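Local coordinates for protein DegT/DnrJ/EryC1/StrS aminotransferase (Brucella abortus 2308, PDB 4QGR) that probably works as a pyridoxal-phosphate-dependent aminotransferase of the DegT/DnrJ/EryC1/StrS family, binding the cofactor pyridoxal 5'-phosphate, at residues A[307-317]-A[369-378]. Sequence-based numbering, arbitrary orientation.
Sequences GLKAQLQAEGI and KIIGVIRGFH
Helices 307-314 and 369-377 run in broadly opposite directions, 137° between their N-to-C directions and 9.9 Å at closest approach, bringing Leu-308 alongside Phe-377, Leu-312 alongside Val-373, and Ile-317, just past the first helix, beside Ile-370. Phe-377, its ring swung away from the backbone N (chi1 -177°), reaches across to helix 307-314, whose backbone covers one ring face: CA of Leu-308 stands over the ring centre. Leu-308 CB makes a CH-pi contact 4.2 Å from the centroid of the Phe-377 ring, and Leu-308 CD1 lies 3.9 Å from Phe-377 CG, at the root of the ring. Farther along, the two branches of Val-373 divide their work. CG1 meets Gln-311 CG and Leu-312 CD2; Val-373 CG2 lies 3.9 Å from Ile-317 CD1 and also meets Glu-315 CG. Leu-312 CD2 also touches Ile-374 CG1, and strand 353-356 backs Leu-312 with Leu-354 and Ile-374 with Leu-356. The first helix ends in a Schellman motif with Gly-316 at C-prime, and Lys-369, fully extended, brings NZ to Glu-315 O (2.7 Å), almost in line with the carbonyl bond. A water takes a hydrogen bond from Lys-369 NZ (2.6 Å) and gives a weak one to Gly-316 O. The chemistry thus changes along the interface, which lies away from the cofactor: apolar packing joins helix 369-377 to helix 307-314 and to Ile-317 beyond its end, while the Lys-369 ammonium holds the Glu-315 carbonyl, where the helix dipole would probably favour a positive charge.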
loop_
_atom_site.group_PDB
_atom_site.type_symbol
_atom_site.label_atom_id
_atom_site.label_comp_id
_atom_site.label_asym_id
_atom_site.label_seq_id
_atom_site.Cartn_x
_atom_site.Cartn_y
_atom_site.Cartn_z
ATOM N N GLY A 307 -22.705 13.378 27.484
ATOM C CA GLY A 307 -22.450 14.245 28.661
ATOM C C GLY A 307 -21.080 14.007 29.284
ATOM O O GLY A 307 -20.362 14.952 29.646
ATOM N N LEU A 308 -20.737 12.733 29.462
ATOM C CA LEU A 308 -19.444 12.347 30.020
ATOM C C LEU A 308 -18.307 12.819 29.152
ATOM O O LEU A 308 -17.350 13.438 29.641
ATOM C CB LEU A 308 -19.361 10.832 30.216
ATOM C CG LEU A 308 -18.031 10.325 30.736
ATOM C CD1 LEU A 308 -17.728 11.012 32.033
ATOM C CD2 LEU A 308 -18.003 8.836 30.923
ATOM N N LYS A 309 -18.403 12.544 27.852
ATOM C CA LYS A 309 -17.325 12.925 26.946
ATOM C C LYS A 309 -17.091 14.455 26.950
ATOM O O LYS A 309 -15.947 14.930 26.915
ATOM C CB LYS A 309 -17.682 12.447 25.561
ATOM C CG LYS A 309 -16.723 12.810 24.454
ATOM C CD LYS A 309 -17.123 12.063 23.200
ATOM C CE LYS A 309 -16.024 12.059 22.178
ATOM N NZ LYS A 309 -15.642 13.392 21.718
ATOM N N ALA A 310 -18.180 15.219 27.029
ATOM C CA ALA A 310 -18.081 16.675 27.041
ATOM C C ALA A 310 -17.436 17.171 28.342
ATOM O O ALA A 310 -16.671 18.138 28.340
ATOM C CB ALA A 310 -19.485 17.285 26.894
ATOM N N GLN A 311 -17.830 16.571 29.464
ATOM C CA GLN A 311 -17.267 16.941 30.735
ATOM C C GLN A 311 -15.790 16.577 30.759
ATOM O O GLN A 311 -14.981 17.311 31.328
ATOM C CB GLN A 311 -18.021 16.250 31.880
ATOM C CG GLN A 311 -17.481 16.560 33.263
ATOM C CD GLN A 311 -17.470 18.056 33.554
ATOM O OE1 GLN A 311 -18.325 18.785 33.082
ATOM N NE2 GLN A 311 -16.475 18.517 34.296
ATOM N N LEU A 312 -15.431 15.423 30.189
ATOM C CA LEU A 312 -14.016 15.053 30.131
ATOM C C LEU A 312 -13.223 16.105 29.313
ATOM O O LEU A 312 -12.177 16.614 29.751
ATOM C CB LEU A 312 -13.852 13.649 29.544
ATOM C CG LEU A 312 -14.233 12.472 30.450
ATOM C CD1 LEU A 312 -14.350 11.213 29.587
ATOM C CD2 LEU A 312 -13.187 12.233 31.516
ATOM N N GLN A 313 -13.771 16.514 28.174
ATOM C CA GLN A 313 -13.101 17.519 27.353
ATOM C C GLN A 313 -13.035 18.894 28.046
ATOM O O GLN A 313 -12.026 19.572 27.920
ATOM C CB GLN A 313 -13.734 17.705 25.998
ATOM C CG GLN A 313 -12.740 18.390 25.079
ATOM C CD GLN A 313 -13.311 18.743 23.742
ATOM O OE1 GLN A 313 -13.996 17.941 23.123
ATOM N NE2 GLN A 313 -13.002 19.951 23.261
ATOM N N ALA A 314 -14.080 19.263 28.778
ATOM C CA ALA A 314 -14.058 20.528 29.537
ATOM C C ALA A 314 -12.938 20.524 30.581
ATOM O O ALA A 314 -12.409 21.566 30.920
ATOM C CB ALA A 314 -15.408 20.802 30.187
ATOM N N GLU A 315 -12.560 19.337 31.074
ATOM C CA GLU A 315 -11.454 19.200 32.011
ATOM C C GLU A 315 -10.148 18.869 31.315
ATOM O O GLU A 315 -9.180 18.487 31.965
ATOM C CB GLU A 315 -11.761 18.120 33.051
ATOM C CG GLU A 315 -12.892 18.464 34.003
ATOM C CD GLU A 315 -12.548 19.592 34.953
ATOM O OE1 GLU A 315 -11.348 19.771 35.298
ATOM O OE2 GLU A 315 -13.481 20.346 35.298
ATOM N N GLY A 316 -10.082 19.050 29.998
ATOM C CA GLY A 316 -8.822 18.846 29.267
ATOM C C GLY A 316 -8.463 17.397 29.004
ATOM O O GLY A 316 -7.287 17.072 28.752
ATOM N N ILE A 317 -9.463 16.515 29.031
ATOM C CA ILE A 317 -9.221 15.082 28.839
ATOM C C ILE A 317 -9.824 14.668 27.497
ATOM O O ILE A 317 -11.033 14.791 27.308
ATOM C CB ILE A 317 -9.824 14.259 30.006
ATOM C CG1 ILE A 317 -9.146 14.634 31.325
ATOM C CG2 ILE A 317 -9.716 12.773 29.729
ATOM C CD1 ILE A 317 -10.006 14.395 32.551
ATOM N N LYS A 369 -6.870 11.985 37.719
ATOM C CA LYS A 369 -7.694 13.094 37.298
ATOM C C LYS A 369 -8.843 12.568 36.446
ATOM O O LYS A 369 -10.022 12.965 36.621
ATOM C CB LYS A 369 -6.863 14.098 36.508
ATOM C CG LYS A 369 -7.628 15.356 36.155
ATOM C CD LYS A 369 -6.954 16.140 35.042
ATOM C CE LYS A 369 -7.559 17.538 34.974
ATOM N NZ LYS A 369 -7.104 18.284 33.756
ATOM N N ILE A 370 -8.503 11.643 35.547
ATOM C CA ILE A 370 -9.507 11.060 34.665
ATOM C C ILE A 370 -10.530 10.315 35.513
ATOM O O ILE A 370 -11.723 10.513 35.369
ATOM C CB ILE A 370 -8.858 10.126 33.612
ATOM C CG1 ILE A 370 -7.955 10.910 32.642
ATOM C CG2 ILE A 370 -9.914 9.386 32.823
ATOM C CD1 ILE A 370 -6.930 10.075 31.927
ATOM N N ILE A 371 -10.056 9.458 36.406
ATOM C CA ILE A 371 -10.959 8.733 37.307
ATOM C C ILE A 371 -11.872 9.707 38.054
ATOM O O ILE A 371 -13.061 9.467 38.193
ATOM C CB ILE A 371 -10.168 7.813 38.278
ATOM C CG1 ILE A 371 -9.702 6.583 37.527
ATOM C CG2 ILE A 371 -10.996 7.393 39.488
ATOM C CD1 ILE A 371 -8.504 5.904 38.152
ATOM N N GLY A 372 -11.306 10.792 38.531
ATOM C CA GLY A 372 -12.049 11.745 39.342
ATOM C C GLY A 372 -13.187 12.380 38.557
ATOM O O GLY A 372 -14.265 12.598 39.071
ATOM N N VAL A 373 -12.934 12.702 37.302
ATOM C CA VAL A 373 -13.937 13.398 36.526
ATOM C C VAL A 373 -15.078 12.450 36.222
ATOM O O VAL A 373 -16.257 12.845 36.298
ATOM C CB VAL A 373 -13.333 13.995 35.228
ATOM C CG1 VAL A 373 -14.426 14.568 34.336
ATOM C CG2 VAL A 373 -12.317 15.066 35.558
ATOM N N ILE A 374 -14.743 11.192 35.904
ATOM C CA ILE A 374 -15.757 10.211 35.569
ATOM C C ILE A 374 -16.644 9.916 36.803
ATOM O O ILE A 374 -17.876 9.914 36.704
ATOM C CB ILE A 374 -15.130 8.915 35.001
ATOM C CG1 ILE A 374 -14.409 9.222 33.684
ATOM C CG2 ILE A 374 -16.196 7.833 34.785
ATOM C CD1 ILE A 374 -13.592 8.087 33.120
ATOM N N ARG A 375 -16.019 9.696 37.951
ATOM C CA ARG A 375 -16.745 9.416 39.186
ATOM C C ARG A 375 -17.639 10.621 39.561
ATOM O O ARG A 375 -18.816 10.468 39.937
ATOM C CB ARG A 375 -15.766 9.093 40.322
ATOM C CG ARG A 375 -14.988 7.789 40.118
ATOM C CD ARG A 375 -14.182 7.421 41.350
ATOM N NE ARG A 375 -15.121 7.056 42.405
ATOM C CZ ARG A 375 -15.733 5.879 42.482
ATOM N NH1 ARG A 375 -15.480 4.914 41.599
ATOM N NH2 ARG A 375 -16.607 5.656 43.435
ATOM N N GLY A 376 -17.080 11.823 39.407
ATOM C CA GLY A 376 -17.797 13.049 39.723
ATOM C C GLY A 376 -19.005 13.232 38.829
ATOM O O GLY A 376 -20.068 13.616 39.297
ATOM N N PHE A 377 -18.842 12.971 37.528
ATOM C CA PHE A 377 -19.948 13.017 36.581
ATOM C C PHE A 377 -21.094 12.131 37.027
ATOM O O PHE A 377 -22.256 12.505 36.879
ATOM C CB PHE A 377 -19.503 12.562 35.173
ATOM C CG PHE A 377 -20.597 12.655 34.131
ATOM C CD1 PHE A 377 -20.961 13.888 33.588
ATOM C CD2 PHE A 377 -21.281 11.520 33.716
ATOM C CE1 PHE A 377 -21.970 13.968 32.649
ATOM C CE2 PHE A 377 -22.288 11.597 32.758
ATOM C CZ PHE A 377 -22.636 12.828 32.235
ATOM N N HIS A 378 -20.766 10.949 37.568
ATOM C CA HIS A 378 -21.761 9.992 37.977
ATOM C C HIS A 378 -22.178 10.148 39.452
ATOM O O HIS A 378 -22.718 9.236 40.052
ATOM C CB HIS A 378 -21.270 8.579 37.644
ATOM C CG HIS A 378 -21.330 8.275 36.186
ATOM N ND1 HIS A 378 -22.514 8.283 35.486
ATOM C CD2 HIS A 378 -20.361 7.975 35.289
ATOM C CE1 HIS A 378 -22.275 8.005 34.219
ATOM N NE2 HIS A 378 -20.978 7.801 34.075
HETATM O O HOH W 1 -6.081 17.299 31.537
#